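Local coordinates for protein putative polyketide cyclase SMa1630 (Sinorhizobium meliloti 1021, PDB 4U13) that is of unknown function but is a putative polyketide cyclase with a SnoaL-like domain of the NTF2 clan, at residues D15-N20 with R50-A55. Numbering follows the deposited sequence.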
ATOM      1  N   ASP A  15       0.949  -4.784  -3.850  1.00 49.66           N
ATOM      2  CA  ASP A  15      -0.392  -4.117  -3.705  1.00 52.36           C
ATOM      3  C   ASP A  15      -1.461  -5.143  -3.350  1.00 51.01           C
ATOM      4  O   ASP A  15      -2.365  -4.920  -2.482  1.00 49.36           O
ATOM      5  CB  ASP A  15      -0.832  -3.438  -5.001  1.00 60.15           C
ATOM      6  CG  ASP A  15      -0.084  -2.099  -5.283  1.00 65.13           C
ATOM      7  OD1 ASP A  15       0.259  -1.372  -4.327  1.00 68.55           O
ATOM      8  OD2 ASP A  15       0.137  -1.749  -6.472  1.00 77.73           O
ATOM      9  N   ALA A  16      -1.312  -6.278  -3.995  1.00 47.62           N
ATOM     10  CA  ALA A  16      -2.230  -7.386  -3.797  1.00 49.48           C
ATOM     11  C   ALA A  16      -2.011  -8.111  -2.483  1.00 49.29           C
ATOM     12  O   ALA A  16      -2.971  -8.438  -1.801  1.00 49.70           O
ATOM     13  CB  ALA A  16      -2.082  -8.373  -4.946  1.00 49.99           C
ATOM     14  N   ASP A  17      -0.747  -8.365  -2.156  1.00 48.98           N
ATOM     15  CA  ASP A  17      -0.378  -8.877  -0.866  1.00 49.65           C
ATOM     16  C   ASP A  17      -0.978  -7.968   0.205  1.00 49.91           C
ATOM     17  O   ASP A  17      -1.684  -8.363   1.091  1.00 48.32           O
ATOM     18  CB  ASP A  17       1.148  -8.899  -0.761  1.00 53.04           C
ATOM     19  CG  ASP A  17       1.655  -9.584   0.491  1.00 56.18           C
ATOM     20  OD1 ASP A  17       0.941 -10.440   1.026  1.00 58.20           O
ATOM     21  OD2 ASP A  17       2.807  -9.311   0.920  1.00 56.43           O
ATOM     22  N   SER A  18      -0.711  -6.718   0.095  1.00 49.20           N
ATOM     23  CA  SER A  18      -1.162  -5.712   1.048  1.00 50.50           C
ATOM     24  C   SER A  18      -2.714  -5.544   1.172  1.00 51.12           C
ATOM     25  O   SER A  18      -3.229  -5.185   2.217  1.00 49.91           O
ATOM     26  CB  SER A  18      -0.449  -4.458   0.671  1.00 51.66           C
ATOM     27  OG  SER A  18      -1.028  -3.370   1.326  1.00 55.52           O
ATOM     28  N   CYS A  19      -3.444  -5.683   0.066  1.00 52.84           N
ATOM     29  CA  CYS A  19      -4.907  -5.504   0.072  1.00 51.00           C
ATOM     30  C   CYS A  19      -5.650  -6.795   0.220  1.00 54.22           C
ATOM     31  O   CYS A  19      -6.882  -6.811   0.129  1.00 56.12           O
ATOM     32  CB  CYS A  19      -5.335  -4.801  -1.218  1.00 53.24           C
ATOM     33  SG  CYS A  19      -4.711  -3.038  -1.322  1.00 57.80           S
ATOM     34  N   ASN A  20      -4.926  -7.876   0.506  1.00 54.22           N
ATOM     35  CA  ASN A  20      -5.496  -9.209   0.579  1.00 56.80           C
ATOM     36  C   ASN A  20      -6.292  -9.511  -0.681  1.00 55.67           C
ATOM     37  O   ASN A  20      -7.375  -9.963  -0.590  1.00 49.86           O
ATOM     38  CB  ASN A  20      -6.409  -9.393   1.806  1.00 59.38           C
ATOM     39  CG  ASN A  20      -5.671  -9.266   3.138  1.00 64.22           C
ATOM     40  OD1 ASN A  20      -4.535  -9.678   3.263  1.00 62.84           O
ATOM     41  ND2 ASN A  20      -6.306  -8.675   4.120  1.00 68.86           N
ATOM     42  N   ARG A  50      -1.974 -21.357  -1.713  1.00 63.19           N
ATOM     43  CA  ARG A  50      -2.116 -22.040  -0.413  1.00 65.08           C
ATOM     44  C   ARG A  50      -1.145 -21.437   0.549  1.00 58.78           C
ATOM     45  O   ARG A  50      -1.480 -21.141   1.682  1.00 59.31           O
ATOM     46  CB  ARG A  50      -1.887 -23.556  -0.521  1.00 74.71           C
ATOM     47  CG  ARG A  50      -3.060 -24.284  -1.203  1.00 82.03           C
ATOM     48  CD  ARG A  50      -3.086 -25.799  -0.998  1.00 86.16           C
ATOM     49  NE  ARG A  50      -1.805 -26.454  -1.218  1.00 97.31           N
ATOM     50  CZ  ARG A  50      -1.531 -27.709  -0.881  1.00107.73           C
ATOM     51  NH1 ARG A  50      -0.306 -28.190  -1.121  1.00111.84           N
ATOM     52  NH2 ARG A  50      -2.461 -28.482  -0.306  1.00103.81           N
ATOM     53  N   TRP A  51       0.053 -21.217   0.046  1.00 55.54           N
ATOM     54  CA  TRP A  51       1.104 -20.704   0.827  1.00 55.73           C
ATOM     55  C   TRP A  51       0.777 -19.293   1.336  1.00 58.30           C
ATOM     56  O   TRP A  51       1.025 -18.998   2.533  1.00 58.23           O
ATOM     57  CB  TRP A  51       2.349 -20.670  -0.013  1.00 59.60           C
ATOM     58  CG  TRP A  51       3.401 -19.711   0.514  1.00 58.77           C
ATOM     59  CD1 TRP A  51       4.237 -19.910   1.577  1.00 59.78           C
ATOM     60  CD2 TRP A  51       3.720 -18.439  -0.022  1.00 57.74           C
ATOM     61  NE1 TRP A  51       5.063 -18.810   1.744  1.00 61.22           N
ATOM     62  CE2 TRP A  51       4.768 -17.892   0.774  1.00 58.51           C
ATOM     63  CE3 TRP A  51       3.217 -17.685  -1.087  1.00 58.53           C
ATOM     64  CZ2 TRP A  51       5.344 -16.642   0.505  1.00 57.83           C
ATOM     65  CZ3 TRP A  51       3.763 -16.406  -1.330  1.00 56.96           C
ATOM     66  CH2 TRP A  51       4.816 -15.908  -0.543  1.00 57.22           C
ATOM     67  N   TRP A  52       0.256 -18.447   0.432  1.00 53.71           N
ATOM     68  CA  TRP A  52      -0.068 -17.060   0.736  1.00 54.97           C
ATOM     69  C   TRP A  52      -1.211 -16.958   1.761  1.00 54.87           C
ATOM     70  O   TRP A  52      -1.157 -16.171   2.731  1.00 53.97           O
ATOM     71  CB  TRP A  52      -0.396 -16.336  -0.573  1.00 57.04           C
ATOM     72  CG  TRP A  52      -0.744 -14.900  -0.429  1.00 58.27           C
ATOM     73  CD1 TRP A  52       0.103 -13.870  -0.196  1.00 58.60           C
ATOM     74  CD2 TRP A  52      -2.034 -14.323  -0.587  1.00 60.87           C
ATOM     75  NE1 TRP A  52      -0.580 -12.694  -0.157  1.00 55.77           N
ATOM     76  CE2 TRP A  52      -1.896 -12.935  -0.394  1.00 58.57           C
ATOM     77  CE3 TRP A  52      -3.311 -14.852  -0.853  1.00 60.51           C
ATOM     78  CZ2 TRP A  52      -2.984 -12.057  -0.456  1.00 61.60           C
ATOM     79  CZ3 TRP A  52      -4.389 -13.986  -0.904  1.00 62.92           C
ATOM     80  CH2 TRP A  52      -4.214 -12.590  -0.723  1.00 60.17           C
ATOM     81  N   VAL A  53      -2.236 -17.783   1.577  1.00 56.58           N
ATOM     82  CA  VAL A  53      -3.333 -17.846   2.531  1.00 55.30           C
ATOM     83  C   VAL A  53      -2.897 -18.269   3.965  1.00 57.57           C
ATOM     84  O   VAL A  53      -3.232 -17.578   4.940  1.00 55.61           O
ATOM     85  CB  VAL A  53      -4.440 -18.767   1.987  1.00 60.41           C
ATOM     86  CG1 VAL A  53      -5.510 -19.038   3.041  1.00 57.58           C
ATOM     87  CG2 VAL A  53      -5.120 -18.123   0.754  1.00 62.43           C
ATOM     88  N   ALA A  54      -2.135 -19.368   4.088  1.00 53.68           N
ATOM     89  CA  ALA A  54      -1.635 -19.814   5.392  1.00 55.13           C
ATOM     90  C   ALA A  54      -0.760 -18.746   6.106  1.00 56.79           C
ATOM     91  O   ALA A  54      -0.866 -18.569   7.317  1.00 54.23           O
ATOM     92  CB  ALA A  54      -0.860 -21.124   5.273  1.00 53.83           C
ATOM     93  N   ALA A  55       0.078 -18.044   5.358  1.00 53.06           N
ATOM     94  CA  ALA A  55       0.934 -17.075   5.949  1.00 51.36           C
ATOM     95  C   ALA A  55       0.137 -15.899   6.481  1.00 53.00           C
ATOM     96  O   ALA A  55       0.476 -15.326   7.514  1.00 57.08           O
ATOM     97  CB  ALA A  55       1.984 -16.616   4.941  1.00 52.71           C
TER
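Trp52 reaches out from helix 44-59 to the end of helix 8-19, where its indole meets Asp17 and Asn20. This is the helical side of the SnoaL-like, NTF2-type fold, in which helices pack against a strongly curved mixed sheet. The bond from CA to CB of Trp52 already points toward helix 8-19, and with CG anti to the backbone N (chi1 -180°) the indole carries on in that direction, bridging two backbones whose CA atoms, at Asp17 and Trp52, are still 8.3 Å apart. The pyrrole N-H of Trp52 NE1 donates to Asp17 OD1 at 3.0 Å, with an angle of 155° at the hydrogen. The acceptor sits close to the indole plane, whereas the donor comes to the anti side of OD1 and well out of the carboxylate plane, the two flat groups being turned 57° against each other. Tyr61 OH adds a weak hydrogen bond to the same OD1, so a buried carboxylate oxygen has two partners.

Farther along the ring, the six-membered edge runs in beside the turn that ends helix 8-19. Asn20, with positive phi, closes that helix in a Schellman motif, and its backbone, not its amide, takes the contact: Asn20 CA is 3.9 Å from Trp52 CZ2. Thr22 and Leu25 of helix 22-26 also touch the indole, and Lys56 NZ, one turn on from Trp52, bonds to Asp17 O. Within the same turn, Cys19 forms a disulfide with Cys19 of the second subunit, placing the contact near the dimer link. A leucine in place of Trp52 would probably deprive Asp17 OD1 of its NE1 donor, leaving the weak bond with Tyr61 OH to do more of the holding, and open a gap beside Asn20. At the far corner of the indole, Trp52 CH2 meets the carbonyl carbon Asn20 C edge-on at 3.7 Å.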